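Phosphohistidine phosphatase sixA (Escherichia coli, PDB 1UJC) dephosphorylates phosphohistidine in the HPt domain of the ArcB sensor, which takes part in the multistep His-Asp phosphorelay. Local coordinates at residues M1-M6 with V136-S141; E46-S51 with L67-S72; T130-S135 with N147-P152. All blocks are in the same frame, centred on the assembly; numbering follows the deposited sequence.

Contact 1: M1-M6 with V136-S141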
ATOM      1  N   MET A   1       5.402   5.553 -13.658  1.00  9.19           N
ATOM      2  CA  MET A   1       5.741   5.411 -12.214  1.00 11.80           C
ATOM      3  C   MET A   1       5.140   4.143 -11.632  1.00 11.93           C
ATOM      4  O   MET A   1       3.960   3.862 -11.825  1.00 14.81           O
ATOM      5  CB  MET A   1       5.236   6.624 -11.426  1.00 11.49           C
ATOM      6  CG  MET A   1       5.516   6.560  -9.928  1.00 11.23           C
ATOM      7  SD  MET A   1       5.020   8.060  -9.024  1.00 11.51           S
ATOM      8  CE  MET A   1       3.238   7.750  -8.766  1.00  8.79           C
ATOM      9  N   GLN A   2       5.962   3.379 -10.923  1.00 12.87           N
ATOM     10  CA  GLN A   2       5.512   2.140 -10.306  1.00 13.71           C
ATOM     11  C   GLN A   2       4.824   2.434  -8.982  1.00 13.68           C
ATOM     12  O   GLN A   2       5.390   3.081  -8.109  1.00 13.06           O
ATOM     13  CB  GLN A   2       6.692   1.201 -10.053  1.00 15.76           C
ATOM     14  CG  GLN A   2       7.315   0.591 -11.302  1.00 19.51           C
ATOM     15  CD  GLN A   2       6.298  -0.113 -12.181  1.00 21.22           C
ATOM     16  OE1 GLN A   2       5.679   0.503 -13.047  1.00 18.45           O
ATOM     17  NE2 GLN A   2       6.109  -1.409 -11.950  1.00 21.70           N
ATOM     18  N   VAL A   3       3.592   1.967  -8.841  1.00 12.59           N
ATOM     19  CA  VAL A   3       2.858   2.180  -7.608  1.00 12.56           C
ATOM     20  C   VAL A   3       2.569   0.831  -6.981  1.00 12.52           C
ATOM     21  O   VAL A   3       2.030  -0.056  -7.635  1.00 14.47           O
ATOM     22  CB  VAL A   3       1.525   2.914  -7.861  1.00 11.50           C
ATOM     23  CG1 VAL A   3       0.802   3.142  -6.545  1.00 11.21           C
ATOM     24  CG2 VAL A   3       1.792   4.240  -8.559  1.00 11.78           C
ATOM     25  N   PHE A   4       2.955   0.668  -5.722  1.00 11.19           N
ATOM     26  CA  PHE A   4       2.708  -0.580  -5.019  1.00 12.39           C
ATOM     27  C   PHE A   4       1.697  -0.325  -3.916  1.00 11.49           C
ATOM     28  O   PHE A   4       2.005   0.319  -2.915  1.00 12.47           O
ATOM     29  CB  PHE A   4       4.001  -1.137  -4.426  1.00 14.05           C
ATOM     30  CG  PHE A   4       5.055  -1.434  -5.454  1.00 15.39           C
ATOM     31  CD1 PHE A   4       6.014  -0.485  -5.781  1.00 14.63           C
ATOM     32  CD2 PHE A   4       5.074  -2.661  -6.108  1.00 17.14           C
ATOM     33  CE1 PHE A   4       6.980  -0.753  -6.744  1.00 16.19           C
ATOM     34  CE2 PHE A   4       6.039  -2.940  -7.076  1.00 16.35           C
ATOM     35  CZ  PHE A   4       6.992  -1.984  -7.394  1.00 17.43           C
ATOM     36  N   ILE A   5       0.489  -0.836  -4.113  1.00 10.47           N
ATOM     37  CA  ILE A   5      -0.596  -0.658  -3.160  1.00 11.30           C
ATOM     38  C   ILE A   5      -0.662  -1.843  -2.213  1.00 11.96           C
ATOM     39  O   ILE A   5      -0.814  -2.989  -2.641  1.00 12.53           O
ATOM     40  CB  ILE A   5      -1.932  -0.507  -3.905  1.00 11.35           C
ATOM     41  CG1 ILE A   5      -1.820   0.648  -4.909  1.00 11.50           C
ATOM     42  CG2 ILE A   5      -3.061  -0.268  -2.913  1.00 13.00           C
ATOM     43  CD1 ILE A   5      -3.009   0.818  -5.813  1.00  8.08           C
ATOM     44  N   MET A   6      -0.557  -1.564  -0.919  1.00 11.23           N
ATOM     45  CA  MET A   6      -0.572  -2.621   0.075  1.00 11.68           C
ATOM     46  C   MET A   6      -1.625  -2.463   1.164  1.00 11.81           C
ATOM     47  O   MET A   6      -1.871  -1.366   1.662  1.00 11.59           O
ATOM     48  CB  MET A   6       0.819  -2.728   0.709  1.00 13.20           C
ATOM     49  CG  MET A   6       0.961  -3.759   1.814  1.00 12.45           C
ATOM     50  SD  MET A   6       2.679  -3.846   2.377  1.00 14.22           S
ATOM     51  CE  MET A   6       2.749  -5.544   3.037  1.00 14.58           C
ATOM     52  N   VAL A 136       0.885  -1.385  -9.893  1.00 10.66           N
ATOM     53  CA  VAL A 136       0.253  -0.556 -10.903  1.00 12.07           C
ATOM     54  C   VAL A 136       1.270   0.380 -11.524  1.00 11.94           C
ATOM     55  O   VAL A 136       1.999   1.061 -10.813  1.00 14.44           O
ATOM     56  CB  VAL A 136      -0.866   0.316 -10.284  1.00 11.72           C
ATOM     57  CG1 VAL A 136      -1.398   1.299 -11.315  1.00 13.06           C
ATOM     58  CG2 VAL A 136      -1.988  -0.571  -9.754  1.00 10.75           C
ATOM     59  N   THR A 137       1.325   0.409 -12.847  1.00 12.29           N
ATOM     60  CA  THR A 137       2.232   1.321 -13.524  1.00 11.87           C
ATOM     61  C   THR A 137       1.372   2.509 -13.921  1.00 12.55           C
ATOM     62  O   THR A 137       0.428   2.363 -14.698  1.00 12.58           O
ATOM     63  CB  THR A 137       2.842   0.693 -14.778  1.00 11.82           C
ATOM     64  OG1 THR A 137       3.678  -0.405 -14.398  1.00 10.01           O
ATOM     65  CG2 THR A 137       3.665   1.724 -15.539  1.00 13.37           C
ATOM     66  N   LEU A 138       1.686   3.676 -13.368  1.00 12.36           N
ATOM     67  CA  LEU A 138       0.917   4.884 -13.639  1.00 13.31           C
ATOM     68  C   LEU A 138       1.679   5.882 -14.500  1.00 14.17           C
ATOM     69  O   LEU A 138       2.856   6.165 -14.250  1.00 14.25           O
ATOM     70  CB  LEU A 138       0.527   5.549 -12.319  1.00 12.97           C
ATOM     71  CG  LEU A 138      -0.412   6.759 -12.328  1.00 14.07           C
ATOM     72  CD1 LEU A 138      -1.799   6.365 -12.842  1.00 12.62           C
ATOM     73  CD2 LEU A 138      -0.514   7.299 -10.912  1.00 14.37           C
ATOM     74  N   ASP A 139       1.009   6.420 -15.512  1.00 14.19           N
ATOM     75  CA  ASP A 139       1.649   7.401 -16.368  1.00 15.95           C
ATOM     76  C   ASP A 139       1.240   8.816 -15.959  1.00 15.86           C
ATOM     77  O   ASP A 139       0.378   9.008 -15.094  1.00 16.26           O
ATOM     78  CB  ASP A 139       1.352   7.125 -17.854  1.00 15.74           C
ATOM     79  CG  ASP A 139      -0.051   7.521 -18.279  1.00 18.00           C
ATOM     80  OD1 ASP A 139      -0.466   7.071 -19.373  1.00 18.09           O
ATOM     81  OD2 ASP A 139      -0.728   8.279 -17.552  1.00 15.68           O
ATOM     82  N   GLU A 140       1.876   9.795 -16.583  1.00 16.09           N
ATOM     83  CA  GLU A 140       1.652  11.203 -16.283  1.00 19.05           C
ATOM     84  C   GLU A 140       0.219  11.722 -16.446  1.00 17.68           C
ATOM     85  O   GLU A 140      -0.155  12.728 -15.840  1.00 16.56           O
ATOM     86  CB  GLU A 140       2.617  12.036 -17.123  1.00 20.60           C
ATOM     87  CG  GLU A 140       4.048  11.470 -17.156  1.00 25.25           C
ATOM     88  CD  GLU A 140       4.189  10.206 -18.017  1.00 28.56           C
ATOM     89  OE1 GLU A 140       3.702  10.219 -19.168  1.00 30.23           O
ATOM     90  OE2 GLU A 140       4.796   9.207 -17.552  1.00 26.98           O
ATOM     91  N   SER A 141      -0.585  11.036 -17.250  1.00 18.40           N
ATOM     92  CA  SER A 141      -1.965  11.457 -17.464  1.00 17.79           C
ATOM     93  C   SER A 141      -2.927  10.734 -16.531  1.00 18.69           C
ATOM     94  O   SER A 141      -4.141  10.790 -16.712  1.00 20.21           O
ATOM     95  CB  SER A 141      -2.365  11.230 -18.922  1.00 18.16           C
ATOM     96  OG  SER A 141      -1.607  12.076 -19.772  1.00 19.46           O
TER
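Gln2 and Val3 pair antiparallel with Thr137 and Val136, the short strand axes approaching to 4.7 Å with their directions 141° apart. Val3 and Val136 form the hydrogen-bonded pair: Val3 N reaches Val136 O at 2.7 Å, and Val136 N returns a bond to Val3 O. Two residues away, Met1 and Leu138 also exchange bonds, with Leu138 N to Met1 O nearly straight at 173°. Between them lies the non-hydrogen-bonded pair, whose side chains emerge on the same face. A bend at chi2 (-54°) turns Gln2 CD toward Thr137, and OE1 lies 2.6 Å from Thr137 OG1. Because Asn147 OD1 also lies within bonding range of that hydroxyl, its single proton cannot be assigned to either acceptor. The other face is apolar: Val3 and Leu138 run alongside each other in the same direction, with Val3 CG2 4.2 Å from Leu138 CB. Ile5 CD1 approaches Val136 CG2 at 4.3 Å, while helix 111-119 packs on Ile5 and helix 85-98 covers Met1 and Leu138. This is antiparallel pairing inside the mixed sheet of a histidine phosphatase fold, where strand 2-7 ends at Arg7, which with His8 belongs to the tungstate pocket.

Contact 2: E46-S51 with L67-S72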
ATOM      1  N   GLU A  46      10.975   4.734  -3.755  1.00 14.77           N
ATOM      2  CA  GLU A  46      11.427   6.120  -3.655  1.00 13.10           C
ATOM      3  C   GLU A  46      10.590   6.943  -2.684  1.00 12.31           C
ATOM      4  O   GLU A  46      11.113   7.809  -1.980  1.00 10.89           O
ATOM      5  CB  GLU A  46      11.392   6.791  -5.034  1.00 13.36           C
ATOM      6  CG  GLU A  46      12.005   8.197  -5.057  1.00 12.84           C
ATOM      7  CD  GLU A  46      11.903   8.876  -6.417  1.00 11.87           C
ATOM      8  OE1 GLU A  46      12.195   8.223  -7.438  1.00  9.34           O
ATOM      9  OE2 GLU A  46      11.541  10.071  -6.460  1.00 12.56           O
ATOM     10  N   ARG A  47       9.289   6.679  -2.654  1.00 11.87           N
ATOM     11  CA  ARG A  47       8.388   7.414  -1.775  1.00 11.94           C
ATOM     12  C   ARG A  47       7.398   6.486  -1.080  1.00 12.31           C
ATOM     13  O   ARG A  47       7.037   5.433  -1.613  1.00 11.20           O
ATOM     14  CB  ARG A  47       7.626   8.470  -2.582  1.00 12.73           C
ATOM     15  CG  ARG A  47       8.510   9.581  -3.138  1.00 12.84           C
ATOM     16  CD  ARG A  47       8.916  10.554  -2.037  1.00 11.56           C
ATOM     17  NE  ARG A  47       7.846  11.497  -1.724  1.00 12.57           N
ATOM     18  CZ  ARG A  47       7.496  12.519  -2.502  1.00 12.18           C
ATOM     19  NH1 ARG A  47       8.134  12.733  -3.648  1.00 10.69           N
ATOM     20  NH2 ARG A  47       6.514  13.334  -2.132  1.00 12.35           N
ATOM     21  N   VAL A  48       6.954   6.891   0.106  1.00 10.99           N
ATOM     22  CA  VAL A  48       6.007   6.101   0.874  1.00 10.77           C
ATOM     23  C   VAL A  48       4.834   6.937   1.379  1.00 10.95           C
ATOM     24  O   VAL A  48       5.022   7.993   1.983  1.00 11.16           O
ATOM     25  CB  VAL A  48       6.704   5.439   2.074  1.00 12.32           C
ATOM     26  CG1 VAL A  48       5.698   4.666   2.906  1.00 13.42           C
ATOM     27  CG2 VAL A  48       7.810   4.529   1.579  1.00 13.19           C
ATOM     28  N   LEU A  49       3.624   6.447   1.120  1.00  9.64           N
ATOM     29  CA  LEU A  49       2.396   7.110   1.543  1.00 10.40           C
ATOM     30  C   LEU A  49       1.685   6.116   2.452  1.00 11.71           C
ATOM     31  O   LEU A  49       1.486   4.961   2.076  1.00 14.02           O
ATOM     32  CB  LEU A  49       1.523   7.432   0.327  1.00  9.78           C
ATOM     33  CG  LEU A  49       2.221   8.167  -0.822  1.00 10.82           C
ATOM     34  CD1 LEU A  49       1.243   8.374  -1.975  1.00 11.18           C
ATOM     35  CD2 LEU A  49       2.752   9.504  -0.329  1.00 12.26           C
ATOM     36  N   VAL A  50       1.306   6.553   3.646  1.00 11.89           N
ATOM     37  CA  VAL A  50       0.655   5.653   4.591  1.00 12.01           C
ATOM     38  C   VAL A  50      -0.554   6.254   5.304  1.00 12.18           C
ATOM     39  O   VAL A  50      -0.631   7.462   5.512  1.00 11.59           O
ATOM     40  CB  VAL A  50       1.674   5.179   5.661  1.00 13.70           C
ATOM     41  CG1 VAL A  50       2.178   6.374   6.463  1.00 12.16           C
ATOM     42  CG2 VAL A  50       1.041   4.134   6.575  1.00 14.73           C
ATOM     43  N   SER A  51      -1.497   5.389   5.664  1.00 11.89           N
ATOM     44  CA  SER A  51      -2.691   5.796   6.388  1.00 11.41           C
ATOM     45  C   SER A  51      -2.282   6.199   7.801  1.00 11.30           C
ATOM     46  O   SER A  51      -1.310   5.680   8.341  1.00 10.33           O
ATOM     47  CB  SER A  51      -3.679   4.634   6.465  1.00 11.91           C
ATOM     48  OG  SER A  51      -4.628   4.851   7.491  1.00 14.54           O
ATOM     49  N   LEU A  67      12.997  -4.069   4.012  1.00 19.71           N
ATOM     50  CA  LEU A  67      13.216  -3.430   2.719  1.00 19.88           C
ATOM     51  C   LEU A  67      13.727  -2.003   2.924  1.00 20.19           C
ATOM     52  O   LEU A  67      13.236  -1.284   3.791  1.00 20.70           O
ATOM     53  CB  LEU A  67      11.889  -3.424   1.952  1.00 19.30           C
ATOM     54  CG  LEU A  67      11.765  -2.958   0.504  1.00 17.92           C
ATOM     55  CD1 LEU A  67      12.554  -3.869  -0.414  1.00 18.30           C
ATOM     56  CD2 LEU A  67      10.291  -2.988   0.111  1.00 19.20           C
ATOM     57  N   ASN A  68      14.719  -1.596   2.139  1.00 20.85           N
ATOM     58  CA  ASN A  68      15.265  -0.247   2.267  1.00 23.22           C
ATOM     59  C   ASN A  68      14.200   0.764   1.854  1.00 23.42           C
ATOM     60  O   ASN A  68      13.834   0.841   0.679  1.00 23.94           O
ATOM     61  CB  ASN A  68      16.506  -0.067   1.378  1.00 25.76           C
ATOM     62  CG  ASN A  68      17.557  -1.148   1.599  1.00 28.71           C
ATOM     63  OD1 ASN A  68      17.762  -1.614   2.723  1.00 31.98           O
ATOM     64  ND2 ASN A  68      18.247  -1.535   0.525  1.00 29.75           N
ATOM     65  N   LEU A  69      13.697   1.528   2.819  1.00 22.92           N
ATOM     66  CA  LEU A  69      12.671   2.531   2.547  1.00 22.38           C
ATOM     67  C   LEU A  69      13.175   3.939   2.833  1.00 23.13           C
ATOM     68  O   LEU A  69      14.156   4.122   3.555  1.00 23.36           O
ATOM     69  CB  LEU A  69      11.422   2.263   3.395  1.00 20.64           C
ATOM     70  CG  LEU A  69      10.589   1.031   3.037  1.00 19.01           C
ATOM     71  CD1 LEU A  69       9.395   0.905   3.978  1.00 17.93           C
ATOM     72  CD2 LEU A  69      10.117   1.152   1.605  1.00 18.92           C
ATOM     73  N   PRO A  70      12.505   4.958   2.266  1.00 23.74           N
ATOM     74  CA  PRO A  70      12.906   6.352   2.482  1.00 24.40           C
ATOM     75  C   PRO A  70      12.906   6.665   3.969  1.00 25.54           C
ATOM     76  O   PRO A  70      12.143   6.074   4.737  1.00 25.37           O
ATOM     77  CB  PRO A  70      11.835   7.143   1.734  1.00 24.06           C
ATOM     78  CG  PRO A  70      11.433   6.217   0.647  1.00 24.60           C
ATOM     79  CD  PRO A  70      11.349   4.887   1.357  1.00 23.56           C
ATOM     80  N   SER A  71      13.763   7.595   4.373  1.00 27.12           N
ATOM     81  CA  SER A  71      13.850   7.973   5.773  1.00 29.12           C
ATOM     82  C   SER A  71      12.504   8.503   6.224  1.00 29.37           C
ATOM     83  O   SER A  71      12.030   8.190   7.319  1.00 30.26           O
ATOM     84  CB  SER A  71      14.921   9.046   5.969  1.00 29.54           C
ATOM     85  OG  SER A  71      14.999   9.414   7.332  1.00 31.20           O
ATOM     86  N   SER A  72      11.878   9.301   5.368  1.00 28.89           N
ATOM     87  CA  SER A  72      10.584   9.865   5.699  1.00 29.09           C
ATOM     88  C   SER A  72       9.443   9.107   5.029  1.00 28.96           C
ATOM     89  O   SER A  72       9.653   8.252   4.162  1.00 29.25           O
ATOM     90  CB  SER A  72      10.532  11.341   5.297  1.00 29.20           C
ATOM     91  OG  SER A  72      11.549  12.071   5.959  1.00 31.99           O
TER
HETATM   92  O   HOH W   1       8.227   9.086   1.248  1.00 14.86           O
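Val48 presents a single methyl, CG2, to both Leu69 and Pro70. Its CG1 is anti to the backbone N (chi1 178°), which puts CG2 anti to the carbonyl carbon, and from there CG2 meets Pro70 CD at 3.6 Å. The same methyl touches Leu69 CD2 at 4.1 Å. The valine and leucine side chains cross at about a right angle, whereas valine and proline meet obliquely. Further along the proline ring, CG sits 3.1 Å from Glu46 O, so one ring spans from a backbone carbonyl to an apolar methyl. Leu69 itself continues inward onto Leu60 and Val63 of helix 54-66. A water lies between the segments: Val48 N donates to it at 2.8 Å, and its bond to Ser72 O, 3.3 Å long, is weak. That water also lies at the edge of the Arg47 guanidinium, in its plane, while the arginine makes salt bridges to Glu74 and Glu98. Strand 47-50, helix 54-66 and strand 74-75 make a beta-alpha-beta crossover, and 67-72 is the loop from its helix to its second strand. The evidence implies a join made by van der Waals contact, with a water that Val48 N holds more firmly than Ser72 O does, and with direct hydrogen bonds between the two segments absent.

Contact 3: T130-S135 with N147-P152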
ATOM      1  N   THR A 130      -4.812  -9.477   3.759  1.00 13.59           N
ATOM      2  CA  THR A 130      -3.880  -8.645   4.520  1.00 14.01           C
ATOM      3  C   THR A 130      -2.436  -8.786   4.025  1.00 13.92           C
ATOM      4  O   THR A 130      -1.985  -9.882   3.698  1.00 13.81           O
ATOM      5  CB  THR A 130      -3.941  -8.950   6.042  1.00 13.77           C
ATOM      6  OG1 THR A 130      -3.784 -10.357   6.262  1.00 16.08           O
ATOM      7  CG2 THR A 130      -5.270  -8.490   6.627  1.00 12.66           C
ATOM      8  N   SER A 131      -1.729  -7.659   3.965  1.00 12.55           N
ATOM      9  CA  SER A 131      -0.340  -7.607   3.507  1.00 12.37           C
ATOM     10  C   SER A 131      -0.173  -7.825   2.003  1.00 11.73           C
ATOM     11  O   SER A 131       0.940  -7.750   1.490  1.00 12.91           O
ATOM     12  CB  SER A 131       0.521  -8.630   4.258  1.00 12.86           C
ATOM     13  OG  SER A 131       0.669  -8.287   5.626  1.00 14.78           O
ATOM     14  N   ALA A 132      -1.271  -8.091   1.299  1.00 10.91           N
ATOM     15  CA  ALA A 132      -1.218  -8.308  -0.147  1.00 11.69           C
ATOM     16  C   ALA A 132      -0.804  -7.020  -0.856  1.00 10.76           C
ATOM     17  O   ALA A 132      -1.107  -5.925  -0.391  1.00 11.83           O
ATOM     18  CB  ALA A 132      -2.578  -8.772  -0.661  1.00  9.86           C
ATOM     19  N   ILE A 133      -0.124  -7.154  -1.989  1.00 11.34           N
ATOM     20  CA  ILE A 133       0.336  -5.986  -2.728  1.00 12.48           C
ATOM     21  C   ILE A 133      -0.073  -5.988  -4.196  1.00 13.81           C
ATOM     22  O   ILE A 133       0.075  -6.989  -4.896  1.00 14.33           O
ATOM     23  CB  ILE A 133       1.874  -5.863  -2.669  1.00 11.44           C
ATOM     24  CG1 ILE A 133       2.324  -5.621  -1.227  1.00 14.40           C
ATOM     25  CG2 ILE A 133       2.348  -4.721  -3.561  1.00 14.65           C
ATOM     26  CD1 ILE A 133       3.830  -5.589  -1.061  1.00 12.61           C
ATOM     27  N   ALA A 134      -0.580  -4.850  -4.653  1.00 13.53           N
ATOM     28  CA  ALA A 134      -0.983  -4.707  -6.043  1.00 12.65           C
ATOM     29  C   ALA A 134       0.021  -3.795  -6.731  1.00 12.45           C
ATOM     30  O   ALA A 134       0.411  -2.761  -6.184  1.00 12.55           O
ATOM     31  CB  ALA A 134      -2.375  -4.112  -6.128  1.00 12.62           C
ATOM     32  N   SER A 135       0.447  -4.190  -7.924  1.00 11.33           N
ATOM     33  CA  SER A 135       1.400  -3.412  -8.704  1.00 11.56           C
ATOM     34  C   SER A 135       0.679  -2.692  -9.825  1.00 11.32           C
ATOM     35  O   SER A 135      -0.033  -3.307 -10.615  1.00  9.61           O
ATOM     36  CB  SER A 135       2.470  -4.311  -9.310  1.00 10.49           C
ATOM     37  OG  SER A 135       3.131  -3.633 -10.361  1.00 13.11           O
ATOM     38  N   ASN A 147      -0.644  -4.474 -13.229  1.00 13.34           N
ATOM     39  CA  ASN A 147       0.343  -5.497 -13.563  1.00 12.64           C
ATOM     40  C   ASN A 147       0.078  -6.848 -12.914  1.00 12.98           C
ATOM     41  O   ASN A 147      -0.158  -7.837 -13.602  1.00 14.78           O
ATOM     42  CB  ASN A 147       1.731  -4.997 -13.171  1.00 13.45           C
ATOM     43  CG  ASN A 147       2.038  -3.639 -13.762  1.00 14.99           C
ATOM     44  OD1 ASN A 147       2.649  -2.787 -13.113  1.00 16.91           O
ATOM     45  ND2 ASN A 147       1.614  -3.428 -15.003  1.00 12.07           N
ATOM     46  N   TRP A 148       0.128  -6.891 -11.590  1.00 12.65           N
ATOM     47  CA  TRP A 148      -0.109  -8.133 -10.867  1.00 12.43           C
ATOM     48  C   TRP A 148      -0.491  -7.884  -9.417  1.00 13.11           C
ATOM     49  O   TRP A 148      -0.544  -6.745  -8.953  1.00 10.85           O
ATOM     50  CB  TRP A 148       1.133  -9.031 -10.919  1.00 12.99           C
ATOM     51  CG  TRP A 148       2.433  -8.301 -10.688  1.00 12.03           C
ATOM     52  CD1 TRP A 148       3.310  -7.870 -11.639  1.00 11.40           C
ATOM     53  CD2 TRP A 148       2.985  -7.902  -9.426  1.00 13.20           C
ATOM     54  NE1 TRP A 148       4.375  -7.230 -11.051  1.00 11.70           N
ATOM     55  CE2 TRP A 148       4.199  -7.234  -9.693  1.00 11.81           C
ATOM     56  CE3 TRP A 148       2.571  -8.044  -8.097  1.00 12.03           C
ATOM     57  CZ2 TRP A 148       5.003  -6.709  -8.680  1.00 12.67           C
ATOM     58  CZ3 TRP A 148       3.371  -7.522  -7.088  1.00 12.87           C
ATOM     59  CH2 TRP A 148       4.573  -6.863  -7.387  1.00 11.17           C
ATOM     60  N   GLN A 149      -0.754  -8.972  -8.707  1.00 14.09           N
ATOM     61  CA  GLN A 149      -1.129  -8.903  -7.304  1.00 16.61           C
ATOM     62  C   GLN A 149      -0.486 -10.099  -6.618  1.00 17.15           C
ATOM     63  O   GLN A 149      -0.557 -11.219  -7.119  1.00 17.03           O
ATOM     64  CB  GLN A 149      -2.645  -8.986  -7.180  1.00 18.41           C
ATOM     65  CG  GLN A 149      -3.196  -8.589  -5.842  1.00 22.50           C
ATOM     66  CD  GLN A 149      -4.555  -9.207  -5.616  1.00 25.23           C
ATOM     67  OE1 GLN A 149      -5.388  -9.271  -6.533  1.00 25.58           O
ATOM     68  NE2 GLN A 149      -4.790  -9.671  -4.403  1.00 25.36           N
ATOM     69  N   MET A 150       0.142  -9.864  -5.474  1.00 16.46           N
ATOM     70  CA  MET A 150       0.805 -10.933  -4.743  1.00 17.11           C
ATOM     71  C   MET A 150       0.319 -10.935  -3.303  1.00 16.83           C
ATOM     72  O   MET A 150       0.137  -9.878  -2.710  1.00 16.50           O
ATOM     73  CB  MET A 150       2.322 -10.712  -4.784  1.00 17.07           C
ATOM     74  CG  MET A 150       3.149 -11.748  -4.040  1.00 18.64           C
ATOM     75  SD  MET A 150       3.012 -13.401  -4.741  1.00 17.32           S
ATOM     76  CE  MET A 150       3.792 -13.156  -6.338  1.00 18.66           C
ATOM     77  N   SER A 151       0.103 -12.117  -2.737  1.00 18.17           N
ATOM     78  CA  SER A 151      -0.352 -12.194  -1.350  1.00 18.13           C
ATOM     79  C   SER A 151       0.496 -13.175  -0.546  1.00 18.08           C
ATOM     80  O   SER A 151       1.131 -14.069  -1.112  1.00 16.88           O
ATOM     81  CB  SER A 151      -1.836 -12.585  -1.297  1.00 18.98           C
ATOM     82  OG  SER A 151      -2.076 -13.817  -1.946  1.00 22.30           O
ATOM     83  N   PRO A 152       0.527 -13.016   0.789  1.00 17.57           N
ATOM     84  CA  PRO A 152       1.313 -13.902   1.649  1.00 18.77           C
ATOM     85  C   PRO A 152       1.076 -15.387   1.383  1.00 19.81           C
ATOM     86  O   PRO A 152       1.984 -16.200   1.545  1.00 20.44           O
ATOM     87  CB  PRO A 152       0.876 -13.493   3.054  1.00 17.94           C
ATOM     88  CG  PRO A 152       0.591 -12.049   2.899  1.00 18.18           C
ATOM     89  CD  PRO A 152      -0.183 -12.009   1.598  1.00 18.40           C
TER
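Trp148 folds its indole back over Ser135, its neighbour across the hairpin. Its CB leaves the strand on the sheet face that also carries Ile133, Ser135 and Met150. At chi1 43°, CG takes the crowded position between the backbone N and the carbonyl carbon. Beyond CG, the fused bond lies against Ser135 CB, at 3.6 Å from CD2 and 3.4 Å from CE2. NE1, on the pyrrole side, is more distant at 3.9 Å from the same CB. The benzo ring takes the main contact: Ser135 CB sits over its centre, 3.5 Å from the centroid and 13° off the normal, a CH-pi interaction. Trp148 CZ3 lies obliquely 4.0 Å from Ile133 O. Trp37 of helix 25-40 meets the indole with planes at about 90°. An alanine at Trp148 would probably uncover Ser135 CB and leave Trp37 without its aromatic partner. In the backbone, Ser135 N makes a nearly straight bond to Trp148 O, and Ile133 and Met150 exchange two backbone bonds. Ser135 OG, anti to its own backbone N, is 2.9 Å from Asn147 OD1, but which acceptor takes its proton is not settled. Chemically, then, one serine meets the neighbouring strand in several ways: its CB carries the aromatic contact, while its backbone bonds to strand 144-150 and its hydroxyl lies beside Asn147 OD1.

All three contacts reach one mixed sheet, in which strands run 74-75, 47-50, 102-107, 2-7, 133-138 and 144-150. Contacts 1 and 3 share strand 133-138, with centres about 14 Å apart, and are joined by a probable hydrogen bond of 2.8 Å from Ala134 N to Ile5 O. Contact 2 lies across the sheet, its centre about 15 Å from that of contact 1 and 17 Å from that of contact 3. Along the chain, contact 2 closes between the two segments of contact 1, whereas contacts 1 and 3 interleave. The N-terminal strand is thus bordered by the late hairpin, bringing Thr130 and Arg7 together near the bound tungstate.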